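Paenibacillus xanthan lyase (Paenibacillus, PDB 6F2P) cleaves the polysaccharide xanthan, probably by the eliminative removal of terminal mannosyl groups from its side chains. Local coordinates at residues E11-M16 with I137-Y142; N35-T40 with Y84-S89; A133-V138 with A155-T160. All coordinates share one frame; numbering follows the deposited sequence.

Contact 1. Residues E11-M16 with I137-Y142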
ATOM      1  N   GLU A  11       7.414  10.831 -42.751  1.00 21.80           N
ATOM      2  CA  GLU A  11       7.759  12.247 -42.685  1.00 17.85           C
ATOM      3  C   GLU A  11       7.481  12.801 -41.307  1.00 21.13           C
ATOM      4  O   GLU A  11       8.213  13.658 -40.802  1.00 22.96           O
ATOM      5  CB  GLU A  11       7.000  13.034 -43.744  1.00 16.17           C
ATOM      6  CG  GLU A  11       7.515  12.786 -45.149  1.00 31.01           C
ATOM      7  CD  GLU A  11       6.562  13.264 -46.222  1.00 36.39           C
ATOM      8  OE1 GLU A  11       5.502  13.834 -45.881  1.00 45.23           O
ATOM      9  OE2 GLU A  11       6.875  13.066 -47.413  1.00 42.94           O
ATOM     10  N   LYS A  12       6.412  12.303 -40.698  1.00 27.17           N
ATOM     11  CA  LYS A  12       6.066  12.676 -39.337  1.00 22.64           C
ATOM     12  C   LYS A  12       7.174  12.234 -38.376  1.00 22.01           C
ATOM     13  O   LYS A  12       7.576  12.987 -37.490  1.00 21.63           O
ATOM     14  CB  LYS A  12       4.750  12.026 -38.956  1.00 17.98           C
ATOM     15  CG  LYS A  12       4.100  12.595 -37.725  1.00 21.14           C
ATOM     16  CD  LYS A  12       3.030  11.635 -37.275  1.00 24.50           C
ATOM     17  CE  LYS A  12       2.066  12.270 -36.306  1.00 22.85           C
ATOM     18  NZ  LYS A  12       0.817  11.451 -36.288  1.00 30.10           N
ATOM     19  N   TYR A  13       7.681  11.020 -38.582  1.00 21.47           N
ATOM     20  CA  TYR A  13       8.707  10.437 -37.717  1.00 21.31           C
ATOM     21  C   TYR A  13      10.020  11.169 -37.867  1.00 22.98           C
ATOM     22  O   TYR A  13      10.680  11.493 -36.876  1.00 18.80           O
ATOM     23  CB  TYR A  13       8.927   8.959 -38.053  1.00 19.15           C
ATOM     24  CG  TYR A  13       9.801   8.234 -37.053  1.00 21.40           C
ATOM     25  CD1 TYR A  13       9.429   8.159 -35.721  1.00 25.80           C
ATOM     26  CD2 TYR A  13      10.982   7.612 -37.438  1.00 19.40           C
ATOM     27  CE1 TYR A  13      10.209   7.500 -34.791  1.00 29.76           C
ATOM     28  CE2 TYR A  13      11.773   6.942 -36.513  1.00 24.36           C
ATOM     29  CZ  TYR A  13      11.380   6.894 -35.184  1.00 29.80           C
ATOM     30  OH  TYR A  13      12.143   6.240 -34.236  1.00 32.18           O
ATOM     31  N   LYS A  14      10.394  11.408 -39.121  1.00 21.80           N
ATOM     32  CA  LYS A  14      11.622  12.112 -39.435  1.00 16.74           C
ATOM     33  C   LYS A  14      11.599  13.484 -38.783  1.00 17.64           C
ATOM     34  O   LYS A  14      12.578  13.901 -38.163  1.00 17.98           O
ATOM     35  CB  LYS A  14      11.815  12.229 -40.946  1.00 20.72           C
ATOM     36  CG  LYS A  14      13.015  13.067 -41.343  1.00 23.39           C
ATOM     37  CD  LYS A  14      13.340  12.926 -42.816  1.00 25.87           C
ATOM     38  CE  LYS A  14      14.262  14.045 -43.274  1.00 20.63           C
ATOM     39  NZ  LYS A  14      14.761  13.792 -44.651  1.00 23.10           N
ATOM     40  N   ALA A  15      10.466  14.169 -38.889  1.00 17.55           N
ATOM     41  CA  ALA A  15      10.295  15.452 -38.212  1.00 16.28           C
ATOM     42  C   ALA A  15      10.448  15.361 -36.677  1.00 18.10           C
ATOM     43  O   ALA A  15      10.872  16.320 -36.033  1.00 21.57           O
ATOM     44  CB  ALA A  15       8.972  16.058 -38.585  1.00 16.09           C
ATOM     45  N   MET A  16      10.116  14.218 -36.085  1.00 15.46           N
ATOM     46  CA  MET A  16      10.385  14.037 -34.654  1.00 21.24           C
ATOM     47  C   MET A  16      11.886  13.930 -34.419  1.00 21.03           C
ATOM     48  O   MET A  16      12.421  14.454 -33.443  1.00 22.66           O
ATOM     49  CB  MET A  16       9.700  12.786 -34.103  1.00 20.26           C
ATOM     50  CG  MET A  16       8.194  12.758 -34.250  1.00 20.34           C
ATOM     51  SD  MET A  16       7.529  11.124 -33.871  1.00 23.24           S
ATOM     52  CE  MET A  16       7.603  11.132 -32.079  1.00 21.02           C
ATOM     53  N   ILE A 137      18.365   6.084 -38.805  1.00 18.20           N
ATOM     54  CA  ILE A 137      19.209   6.470 -39.921  1.00 15.04           C
ATOM     55  C   ILE A 137      18.418   6.423 -41.216  1.00 17.40           C
ATOM     56  O   ILE A 137      18.334   7.421 -41.936  1.00 16.53           O
ATOM     57  CB  ILE A 137      20.425   5.548 -40.056  1.00 19.17           C
ATOM     58  CG1 ILE A 137      21.333   5.702 -38.839  1.00 17.43           C
ATOM     59  CG2 ILE A 137      21.195   5.853 -41.353  1.00 12.87           C
ATOM     60  CD1 ILE A 137      22.340   4.593 -38.702  1.00 17.13           C
ATOM     61  N   VAL A 138      17.827   5.265 -41.494  1.00 14.56           N
ATOM     62  CA  VAL A 138      17.036   5.081 -42.701  1.00 17.36           C
ATOM     63  C   VAL A 138      15.901   6.101 -42.803  1.00 18.70           C
ATOM     64  O   VAL A 138      15.571   6.559 -43.894  1.00 23.32           O
ATOM     65  CB  VAL A 138      16.481   3.652 -42.790  1.00 18.25           C
ATOM     66  CG1 VAL A 138      15.533   3.513 -43.975  1.00 11.88           C
ATOM     67  CG2 VAL A 138      17.633   2.654 -42.905  1.00 16.08           C
ATOM     68  N   ALA A 139      15.317   6.479 -41.674  1.00 15.60           N
ATOM     69  CA  ALA A 139      14.248   7.471 -41.706  1.00 18.09           C
ATOM     70  C   ALA A 139      14.772   8.799 -42.249  1.00 21.04           C
ATOM     71  O   ALA A 139      14.162   9.412 -43.127  1.00 26.63           O
ATOM     72  CB  ALA A 139      13.629   7.648 -40.322  1.00 15.44           C
ATOM     73  N   LEU A 140      15.921   9.223 -41.740  1.00 17.24           N
ATOM     74  CA  LEU A 140      16.517  10.482 -42.158  1.00 18.68           C
ATOM     75  C   LEU A 140      17.015  10.440 -43.603  1.00 22.67           C
ATOM     76  O   LEU A 140      16.878  11.410 -44.341  1.00 25.04           O
ATOM     77  CB  LEU A 140      17.681  10.839 -41.232  1.00 17.12           C
ATOM     78  CG  LEU A 140      17.348  11.032 -39.756  1.00 16.27           C
ATOM     79  CD1 LEU A 140      18.616  11.221 -38.948  1.00 13.67           C
ATOM     80  CD2 LEU A 140      16.409  12.219 -39.566  1.00 14.59           C
ATOM     81  N   MET A 141      17.594   9.310 -43.996  1.00 20.34           N
ATOM     82  CA  MET A 141      18.349   9.224 -45.237  1.00 15.16           C
ATOM     83  C   MET A 141      17.543   8.618 -46.389  1.00 26.83           C
ATOM     84  O   MET A 141      18.066   8.423 -47.495  1.00 28.36           O
ATOM     85  CB  MET A 141      19.604   8.387 -45.003  1.00 17.13           C
ATOM     86  CG  MET A 141      20.536   8.933 -43.935  1.00 20.59           C
ATOM     87  SD  MET A 141      21.346  10.465 -44.428  1.00 23.09           S
ATOM     88  CE  MET A 141      22.189   9.907 -45.915  1.00 19.58           C
ATOM     89  N   TYR A 142      16.273   8.335 -46.117  1.00 25.30           N
ATOM     90  CA  TYR A 142      15.387   7.610 -47.027  1.00 22.81           C
ATOM     91  C   TYR A 142      15.453   8.041 -48.499  1.00 25.20           C
ATOM     92  O   TYR A 142      15.676   7.221 -49.394  1.00 21.54           O
ATOM     93  CB  TYR A 142      13.952   7.737 -46.520  1.00 24.39           C
ATOM     94  CG  TYR A 142      13.026   6.658 -47.016  1.00 23.39           C
ATOM     95  CD1 TYR A 142      12.988   5.419 -46.397  1.00 23.33           C
ATOM     96  CD2 TYR A 142      12.178   6.882 -48.092  1.00 22.38           C
ATOM     97  CE1 TYR A 142      12.132   4.420 -46.842  1.00 28.28           C
ATOM     98  CE2 TYR A 142      11.317   5.889 -48.546  1.00 25.31           C
ATOM     99  CZ  TYR A 142      11.301   4.660 -47.919  1.00 29.65           C
ATOM    100  OH  TYR A 142      10.448   3.671 -48.363  1.00 38.56           O
TER
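Tyr13 opens the contact from helix 4-18: the edge of its ring comes up to the methyl of Ala139 on helix 123-141, with CD2 of Tyr13 3.9 Å from CB of Ala139. The methyl lies near the plane of the ring, so this is an edge contact and not a stack. With CG swung opposite the backbone N (chi1 -170°), the ring points toward helix 123-141, and its OH goes past the alanine to a hydrogen bond with Asp136. The same side chain also leans on Ile180 and Ile243, and the side chain of Tyr13 is about 4 Å from a bound MPD (methylpentanediol), probably from the crystallisation liquor.

Lys14 comes next and faces helix 123-141 directly; its CA is 5.8 Å from that of Ala139. The chain is extended throughout and crosses Leu140 at a slant. CG of Lys14 packs 3.9 Å from CD2 of Leu140, CD runs past the carbonyl of Ala139, and NZ of Lys14 donates a 3.2 Å hydrogen bond to O of Leu140. NZ approaches that oxygen at a C=O...NZ angle of 136°, somewhat out of the carbonyl plane. A positive charge here, toward the C-terminal part of helix 123-141, would be expected to suit the helix dipole.

Farther along, Met16 turns to another neighbour, packing on Phe242 and Ile243 of helix 229-244, while Leu140 meets Tyr78 and Thr85 of helix 68-85. The axes of the segments 11-16 and 137-141 approach to 9.2 Å and cross at a signed angle of -106°. Helix 4-18 therefore crosses helix 123-141 steeply, within the α-helical domain, which in polysaccharide lyase family 8 is an incomplete α/α toroid.

Contact 2. Residues N35-T40 with Y84-S89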
ATOM      1  N   ASN A  35      23.969  23.526 -33.382  1.00 21.63           N
ATOM      2  CA  ASN A  35      25.409  23.492 -33.207  1.00 20.36           C
ATOM      3  C   ASN A  35      25.881  22.186 -32.561  1.00 21.88           C
ATOM      4  O   ASN A  35      26.775  21.516 -33.084  1.00 23.46           O
ATOM      5  CB  ASN A  35      25.888  24.700 -32.404  1.00 22.60           C
ATOM      6  CG  ASN A  35      27.325  24.551 -31.935  1.00 33.87           C
ATOM      7  OD1 ASN A  35      28.259  24.587 -32.733  1.00 31.21           O
ATOM      8  ND2 ASN A  35      27.505  24.369 -30.630  1.00 41.69           N
ATOM      9  N   ALA A  36      25.265  21.814 -31.443  1.00 22.05           N
ATOM     10  CA  ALA A  36      25.609  20.570 -30.756  1.00 17.04           C
ATOM     11  C   ALA A  36      25.523  19.368 -31.694  1.00 19.56           C
ATOM     12  O   ALA A  36      26.411  18.504 -31.701  1.00 21.44           O
ATOM     13  CB  ALA A  36      24.713  20.370 -29.558  1.00 15.61           C
ATOM     14  N   ILE A  37      24.462  19.328 -32.493  1.00 15.83           N
ATOM     15  CA  ILE A  37      24.283  18.272 -33.488  1.00 15.90           C
ATOM     16  C   ILE A  37      25.415  18.267 -34.510  1.00 20.48           C
ATOM     17  O   ILE A  37      25.971  17.208 -34.839  1.00 19.42           O
ATOM     18  CB  ILE A  37      22.934  18.424 -34.205  1.00 15.21           C
ATOM     19  CG1 ILE A  37      21.790  18.100 -33.234  1.00 16.79           C
ATOM     20  CG2 ILE A  37      22.874  17.545 -35.431  1.00 14.59           C
ATOM     21  CD1 ILE A  37      20.406  18.325 -33.806  1.00 19.51           C
ATOM     22  N   THR A  38      25.764  19.455 -34.998  1.00 21.52           N
ATOM     23  CA  THR A  38      26.823  19.606 -35.993  1.00 15.60           C
ATOM     24  C   THR A  38      28.173  19.146 -35.446  1.00 19.23           C
ATOM     25  O   THR A  38      28.879  18.350 -36.077  1.00 20.46           O
ATOM     26  CB  THR A  38      26.949  21.064 -36.450  1.00 18.31           C
ATOM     27  OG1 THR A  38      25.690  21.521 -36.975  1.00 16.45           O
ATOM     28  CG2 THR A  38      28.034  21.189 -37.511  1.00 16.08           C
ATOM     29  N   VAL A  39      28.525  19.649 -34.266  1.00 16.88           N
ATOM     30  CA  VAL A  39      29.805  19.327 -33.650  1.00 14.73           C
ATOM     31  C   VAL A  39      29.961  17.822 -33.426  1.00 22.62           C
ATOM     32  O   VAL A  39      31.002  17.240 -33.763  1.00 24.52           O
ATOM     33  CB  VAL A  39      29.983  20.073 -32.317  1.00 13.05           C
ATOM     34  CG1 VAL A  39      31.201  19.562 -31.569  1.00  8.56           C
ATOM     35  CG2 VAL A  39      30.093  21.562 -32.566  1.00 17.37           C
ATOM     36  N   THR A  40      28.920  17.199 -32.876  1.00 17.22           N
ATOM     37  CA  THR A  40      28.931  15.763 -32.615  1.00 15.78           C
ATOM     38  C   THR A  40      29.159  14.976 -33.902  1.00 18.50           C
ATOM     39  O   THR A  40      29.989  14.061 -33.947  1.00 19.67           O
ATOM     40  CB  THR A  40      27.623  15.296 -31.929  1.00 16.64           C
ATOM     41  OG1 THR A  40      27.586  15.779 -30.584  1.00  9.31           O
ATOM     42  CG2 THR A  40      27.547  13.792 -31.891  1.00 17.99           C
ATOM     43  N   TYR A  84      23.431  15.795 -41.132  1.00 18.55           N
ATOM     44  CA  TYR A  84      23.227  15.804 -42.567  1.00 20.31           C
ATOM     45  C   TYR A  84      21.859  16.360 -42.946  1.00 26.53           C
ATOM     46  O   TYR A  84      21.728  17.052 -43.960  1.00 26.16           O
ATOM     47  CB  TYR A  84      23.391  14.406 -43.157  1.00 18.45           C
ATOM     48  CG  TYR A  84      23.089  14.380 -44.630  1.00 22.72           C
ATOM     49  CD1 TYR A  84      23.973  14.938 -45.544  1.00 27.06           C
ATOM     50  CD2 TYR A  84      21.910  13.820 -45.111  1.00 24.28           C
ATOM     51  CE1 TYR A  84      23.701  14.929 -46.902  1.00 28.41           C
ATOM     52  CE2 TYR A  84      21.629  13.808 -46.467  1.00 31.28           C
ATOM     53  CZ  TYR A  84      22.531  14.367 -47.356  1.00 29.67           C
ATOM     54  OH  TYR A  84      22.267  14.362 -48.701  1.00 36.30           O
ATOM     55  N   THR A  85      20.851  16.071 -42.122  1.00 21.38           N
ATOM     56  CA  THR A  85      19.471  16.424 -42.450  1.00 16.30           C
ATOM     57  C   THR A  85      18.908  17.544 -41.587  1.00 19.22           C
ATOM     58  O   THR A  85      17.731  17.871 -41.690  1.00 23.45           O
ATOM     59  CB  THR A  85      18.538  15.216 -42.297  1.00 17.05           C
ATOM     60  OG1 THR A  85      18.595  14.740 -40.949  1.00 18.90           O
ATOM     61  CG2 THR A  85      18.959  14.098 -43.216  1.00 17.43           C
ATOM     62  N   THR A  86      19.737  18.122 -40.728  1.00 22.01           N
ATOM     63  CA  THR A  86      19.265  19.148 -39.805  1.00 20.95           C
ATOM     64  C   THR A  86      19.286  20.535 -40.439  1.00 25.22           C
ATOM     65  O   THR A  86      20.344  21.058 -40.815  1.00 27.52           O
ATOM     66  CB  THR A  86      20.073  19.154 -38.484  1.00 18.98           C
ATOM     67  OG1 THR A  86      19.827  17.941 -37.767  1.00 17.87           O
ATOM     68  CG2 THR A  86      19.671  20.331 -37.604  1.00 16.09           C
ATOM     69  N   TYR A  87      18.101  21.116 -40.561  1.00 26.06           N
ATOM     70  CA  TYR A  87      17.959  22.480 -41.021  1.00 24.57           C
ATOM     71  C   TYR A  87      18.770  23.407 -40.142  1.00 25.48           C
ATOM     72  O   TYR A  87      18.570  23.455 -38.929  1.00 25.50           O
ATOM     73  CB  TYR A  87      16.495  22.901 -40.957  1.00 22.60           C
ATOM     74  CG  TYR A  87      16.280  24.327 -41.370  1.00 22.75           C
ATOM     75  CD1 TYR A  87      16.374  24.699 -42.702  1.00 24.10           C
ATOM     76  CD2 TYR A  87      15.999  25.310 -40.431  1.00 26.32           C
ATOM     77  CE1 TYR A  87      16.181  26.009 -43.092  1.00 25.74           C
ATOM     78  CE2 TYR A  87      15.801  26.628 -40.813  1.00 24.92           C
ATOM     79  CZ  TYR A  87      15.895  26.967 -42.145  1.00 22.72           C
ATOM     80  OH  TYR A  87      15.705  28.267 -42.535  1.00 28.51           O
ATOM     81  N   GLY A  88      19.687  24.144 -40.760  1.00 25.96           N
ATOM     82  CA  GLY A  88      20.485  25.125 -40.050  1.00 22.37           C
ATOM     83  C   GLY A  88      21.883  24.623 -39.766  1.00 23.61           C
ATOM     84  O   GLY A  88      22.766  25.392 -39.379  1.00 25.35           O
ATOM     85  N   SER A  89      22.086  23.323 -39.954  1.00 20.23           N
ATOM     86  CA  SER A  89      23.386  22.718 -39.695  1.00 24.03           C
ATOM     87  C   SER A  89      24.359  23.041 -40.826  1.00 26.85           C
ATOM     88  O   SER A  89      24.004  22.940 -42.010  1.00 25.56           O
ATOM     89  CB  SER A  89      23.245  21.201 -39.550  1.00 21.22           C
ATOM     90  OG  SER A  89      24.513  20.598 -39.357  1.00 20.49           O
TER
HETATM   91  O   HOH W   1      25.609  24.668 -37.517  1.00 24.59           O
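Thr38, on helix 28-46, and Ser89, closing a type II β turn from Thr86 to Ser89, meet hydroxyl to hydroxyl in the α-helical domain of this family 8 lyase. The turn follows helix 68-85, and Gly88, with its positive phi of 102°, takes the third position, a usual place for glycine in such turns. Ser89 swings OG opposite its backbone N (chi1 177°), carrying it out to the helix, where OG lies 2.8 Å from OG1 of Thr38, a hydrogen bond between the two hydroxyls. Both hydroxyls have further partners: Thr38 OG1 bonds to Val34 O one turn back in its own helix, and Ser89 OG to the amide of Leu91.

Beside this polar pair, Ile37 and Thr86 reach toward each other tip to tip. CG2 of Ile37 lies 3.9 Å from OG1 of Thr86, and CD1 of Ile37 is 4.0 Å from the same oxygen; both methyls are in van der Waals contact with it. That hydroxyl is hydrogen-bonded to Leu82 O.

A water makes a second, weaker link, donating to OG1 of Thr38 at 3.2 Å and, weakly, to O of Gly88 at 3.5 Å.

Contact 3. Residues A133-V138 with A155-T160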
ATOM      1  N   ALA A 133      18.530   2.107 -34.074  1.00 17.36           N
ATOM      2  CA  ALA A 133      19.374   3.162 -34.607  1.00 16.91           C
ATOM      3  C   ALA A 133      19.395   3.101 -36.134  1.00 16.74           C
ATOM      4  O   ALA A 133      19.416   4.133 -36.809  1.00 15.70           O
ATOM      5  CB  ALA A 133      20.782   3.056 -34.026  1.00 14.21           C
ATOM      6  N   LEU A 134      19.381   1.885 -36.673  1.00 13.19           N
ATOM      7  CA  LEU A 134      19.298   1.698 -38.117  1.00 13.00           C
ATOM      8  C   LEU A 134      17.977   2.248 -38.667  1.00 18.46           C
ATOM      9  O   LEU A 134      17.971   2.911 -39.707  1.00 21.42           O
ATOM     10  CB  LEU A 134      19.486   0.223 -38.485  1.00 11.21           C
ATOM     11  CG  LEU A 134      19.507  -0.139 -39.971  1.00 14.52           C
ATOM     12  CD1 LEU A 134      20.381   0.810 -40.755  1.00 10.98           C
ATOM     13  CD2 LEU A 134      19.971  -1.577 -40.169  1.00 12.06           C
ATOM     14  N   ASN A 135      16.872   1.990 -37.965  1.00 14.18           N
ATOM     15  CA  ASN A 135      15.578   2.562 -38.336  1.00 16.03           C
ATOM     16  C   ASN A 135      15.647   4.075 -38.441  1.00 16.47           C
ATOM     17  O   ASN A 135      15.122   4.680 -39.373  1.00 16.89           O
ATOM     18  CB  ASN A 135      14.500   2.204 -37.315  1.00 15.88           C
ATOM     19  CG  ASN A 135      13.838   0.888 -37.609  1.00 18.15           C
ATOM     20  OD1 ASN A 135      13.830   0.433 -38.756  1.00 19.32           O
ATOM     21  ND2 ASN A 135      13.269   0.258 -36.573  1.00 16.21           N
ATOM     22  N   ASP A 136      16.301   4.689 -37.467  1.00 15.96           N
ATOM     23  CA  ASP A 136      16.368   6.136 -37.417  1.00 18.50           C
ATOM     24  C   ASP A 136      17.212   6.701 -38.557  1.00 21.82           C
ATOM     25  O   ASP A 136      16.814   7.669 -39.203  1.00 23.01           O
ATOM     26  CB  ASP A 136      16.881   6.597 -36.053  1.00 20.81           C
ATOM     27  CG  ASP A 136      15.896   6.299 -34.936  1.00 23.56           C
ATOM     28  OD1 ASP A 136      14.797   5.772 -35.232  1.00 21.88           O
ATOM     29  OD2 ASP A 136      16.212   6.605 -33.769  1.00 28.20           O
ATOM     30  N   ILE A 137      18.365   6.084 -38.805  1.00 18.20           N
ATOM     31  CA  ILE A 137      19.209   6.470 -39.921  1.00 15.04           C
ATOM     32  C   ILE A 137      18.418   6.423 -41.216  1.00 17.40           C
ATOM     33  O   ILE A 137      18.334   7.421 -41.936  1.00 16.53           O
ATOM     34  CB  ILE A 137      20.425   5.548 -40.056  1.00 19.17           C
ATOM     35  CG1 ILE A 137      21.333   5.702 -38.839  1.00 17.43           C
ATOM     36  CG2 ILE A 137      21.195   5.853 -41.353  1.00 12.87           C
ATOM     37  CD1 ILE A 137      22.340   4.593 -38.702  1.00 17.13           C
ATOM     38  N   VAL A 138      17.827   5.265 -41.494  1.00 14.56           N
ATOM     39  CA  VAL A 138      17.036   5.081 -42.701  1.00 17.36           C
ATOM     40  C   VAL A 138      15.901   6.101 -42.803  1.00 18.70           C
ATOM     41  O   VAL A 138      15.571   6.559 -43.894  1.00 23.32           O
ATOM     42  CB  VAL A 138      16.481   3.652 -42.790  1.00 18.25           C
ATOM     43  CG1 VAL A 138      15.533   3.513 -43.975  1.00 11.88           C
ATOM     44  CG2 VAL A 138      17.633   2.654 -42.905  1.00 16.08           C
ATOM     45  N   ALA A 155      15.633  -5.892 -44.378  1.00 18.60           N
ATOM     46  CA  ALA A 155      15.724  -7.347 -44.331  1.00 20.69           C
ATOM     47  C   ALA A 155      16.541  -7.795 -43.131  1.00 19.89           C
ATOM     48  O   ALA A 155      16.279  -8.845 -42.539  1.00 23.81           O
ATOM     49  CB  ALA A 155      16.326  -7.889 -45.614  1.00 18.14           C
ATOM     50  N   ALA A 156      17.529  -6.988 -42.769  1.00 15.91           N
ATOM     51  CA  ALA A 156      18.351  -7.292 -41.614  1.00 16.49           C
ATOM     52  C   ALA A 156      17.535  -7.158 -40.333  1.00 18.82           C
ATOM     53  O   ALA A 156      17.598  -8.016 -39.452  1.00 15.92           O
ATOM     54  CB  ALA A 156      19.553  -6.386 -41.577  1.00 16.67           C
ATOM     55  N   ILE A 157      16.768  -6.077 -40.236  1.00 20.82           N
ATOM     56  CA  ILE A 157      15.932  -5.840 -39.067  1.00 18.41           C
ATOM     57  C   ILE A 157      14.844  -6.905 -38.911  1.00 19.89           C
ATOM     58  O   ILE A 157      14.667  -7.434 -37.816  1.00 23.37           O
ATOM     59  CB  ILE A 157      15.320  -4.435 -39.079  1.00 19.65           C
ATOM     60  CG1 ILE A 157      16.440  -3.393 -39.093  1.00 12.72           C
ATOM     61  CG2 ILE A 157      14.402  -4.249 -37.871  1.00 14.86           C
ATOM     62  CD1 ILE A 157      15.954  -1.976 -38.979  1.00 13.27           C
ATOM     63  N   TYR A 158      14.135  -7.238 -39.991  1.00 18.58           N
ATOM     64  CA  TYR A 158      13.172  -8.346 -39.950  1.00 20.22           C
ATOM     65  C   TYR A 158      13.835  -9.641 -39.471  1.00 22.23           C
ATOM     66  O   TYR A 158      13.210 -10.472 -38.809  1.00 20.11           O
ATOM     67  CB  TYR A 158      12.576  -8.622 -41.328  1.00 24.36           C
ATOM     68  CG  TYR A 158      11.471  -7.703 -41.816  1.00 21.17           C
ATOM     69  CD1 TYR A 158      11.603  -6.324 -41.767  1.00 15.38           C
ATOM     70  CD2 TYR A 158      10.320  -8.231 -42.389  1.00 18.82           C
ATOM     71  CE1 TYR A 158      10.608  -5.499 -42.253  1.00 18.99           C
ATOM     72  CE2 TYR A 158       9.321  -7.415 -42.874  1.00 18.31           C
ATOM     73  CZ  TYR A 158       9.467  -6.051 -42.805  1.00 20.90           C
ATOM     74  OH  TYR A 158       8.467  -5.237 -43.295  1.00 17.28           O
ATOM     75  N   TYR A 159      15.097  -9.821 -39.843  1.00 22.42           N
ATOM     76  CA  TYR A 159      15.833 -11.021 -39.471  1.00 20.24           C
ATOM     77  C   TYR A 159      16.090 -11.085 -37.970  1.00 24.30           C
ATOM     78  O   TYR A 159      15.749 -12.072 -37.319  1.00 23.83           O
ATOM     79  CB  TYR A 159      17.143 -11.101 -40.251  1.00 26.93           C
ATOM     80  CG  TYR A 159      18.117 -12.112 -39.708  1.00 21.94           C
ATOM     81  CD1 TYR A 159      17.842 -13.470 -39.771  1.00 16.94           C
ATOM     82  CD2 TYR A 159      19.318 -11.708 -39.142  1.00 19.34           C
ATOM     83  CE1 TYR A 159      18.738 -14.403 -39.276  1.00 21.66           C
ATOM     84  CE2 TYR A 159      20.223 -12.631 -38.647  1.00 23.08           C
ATOM     85  CZ  TYR A 159      19.928 -13.978 -38.714  1.00 26.02           C
ATOM     86  OH  TYR A 159      20.822 -14.902 -38.216  1.00 22.35           O
ATOM     87  N   THR A 160      16.685 -10.032 -37.417  1.00 22.22           N
ATOM     88  CA  THR A 160      16.974 -10.004 -35.988  1.00 19.93           C
ATOM     89  C   THR A 160      15.735  -9.749 -35.126  1.00 18.99           C
ATOM     90  O   THR A 160      15.661 -10.227 -33.997  1.00 23.47           O
ATOM     91  CB  THR A 160      18.048  -8.964 -35.640  1.00 19.37           C
ATOM     92  OG1 THR A 160      17.544  -7.648 -35.892  1.00 16.86           O
ATOM     93  CG2 THR A 160      19.301  -9.193 -36.463  1.00 20.77           C
TER
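Ile157 stretches its longer branch toward helix 123-141, with CG1 opposite the carbonyl carbon (chi1 -60°) and CD1 extended beyond it (chi2 -175°), which brings the terminal methyl to both Leu134 and Asn135. Leu134 answers with CG turned opposite its backbone N (chi1 -177°), and its branched end crosses the isoleucine. CD2 of Leu134 lies 4.1 Å from CG1 of Ile157, and CG of Leu134 also stands 4.1 Å from CD1 of Ile157.

The amide of Asn135 also meets that methyl. CG of Asn135 is 3.8 Å from CD1 of Ile157, and the oxygen OD1 of Asn135 touches the same methyl. Both side chains slant across the isoleucine instead of lying parallel to it. At the closest point the backbones are still well apart, with CA of Leu134 8.3 Å from CA of Ile157, so the side chains alone bridge the gap. The helices 123-141 and 147-160 follow each other in the chain and are joined by a short connection within the α-helical domain. Phe113 packs on Leu134 beside the contact.

No hydrogen bond passes between the segments. The amide nitrogen finds its partner elsewhere, ND2 of Asn135 bonding to Val177 O on helix 168-184. Cohesion between the two segments therefore rests on van der Waals contact, while the one polar group involved ties in a third helix.

All three contacts lie on one side of the chain's centre, within the α-helical domain. Contacts 1 and 3 share helix 123-141, their centres 13 Å apart: helix 4-18 packs on one part of it and helix 147-160 on another. Tyr13 OH, 2.9 Å from Asp136 OD1, joins the two directly. Contact 2 is nested in the chain loop closed by contact 1, their centres 15 Å apart, and touches it where SD of Met141 lies 3.5 Å from CD2 of Tyr84. Contacts 2 and 3 stay about 7 Å apart at their nearest atoms. A calcium ion lies about 10 Å from the Ile157 side chain of contact 3.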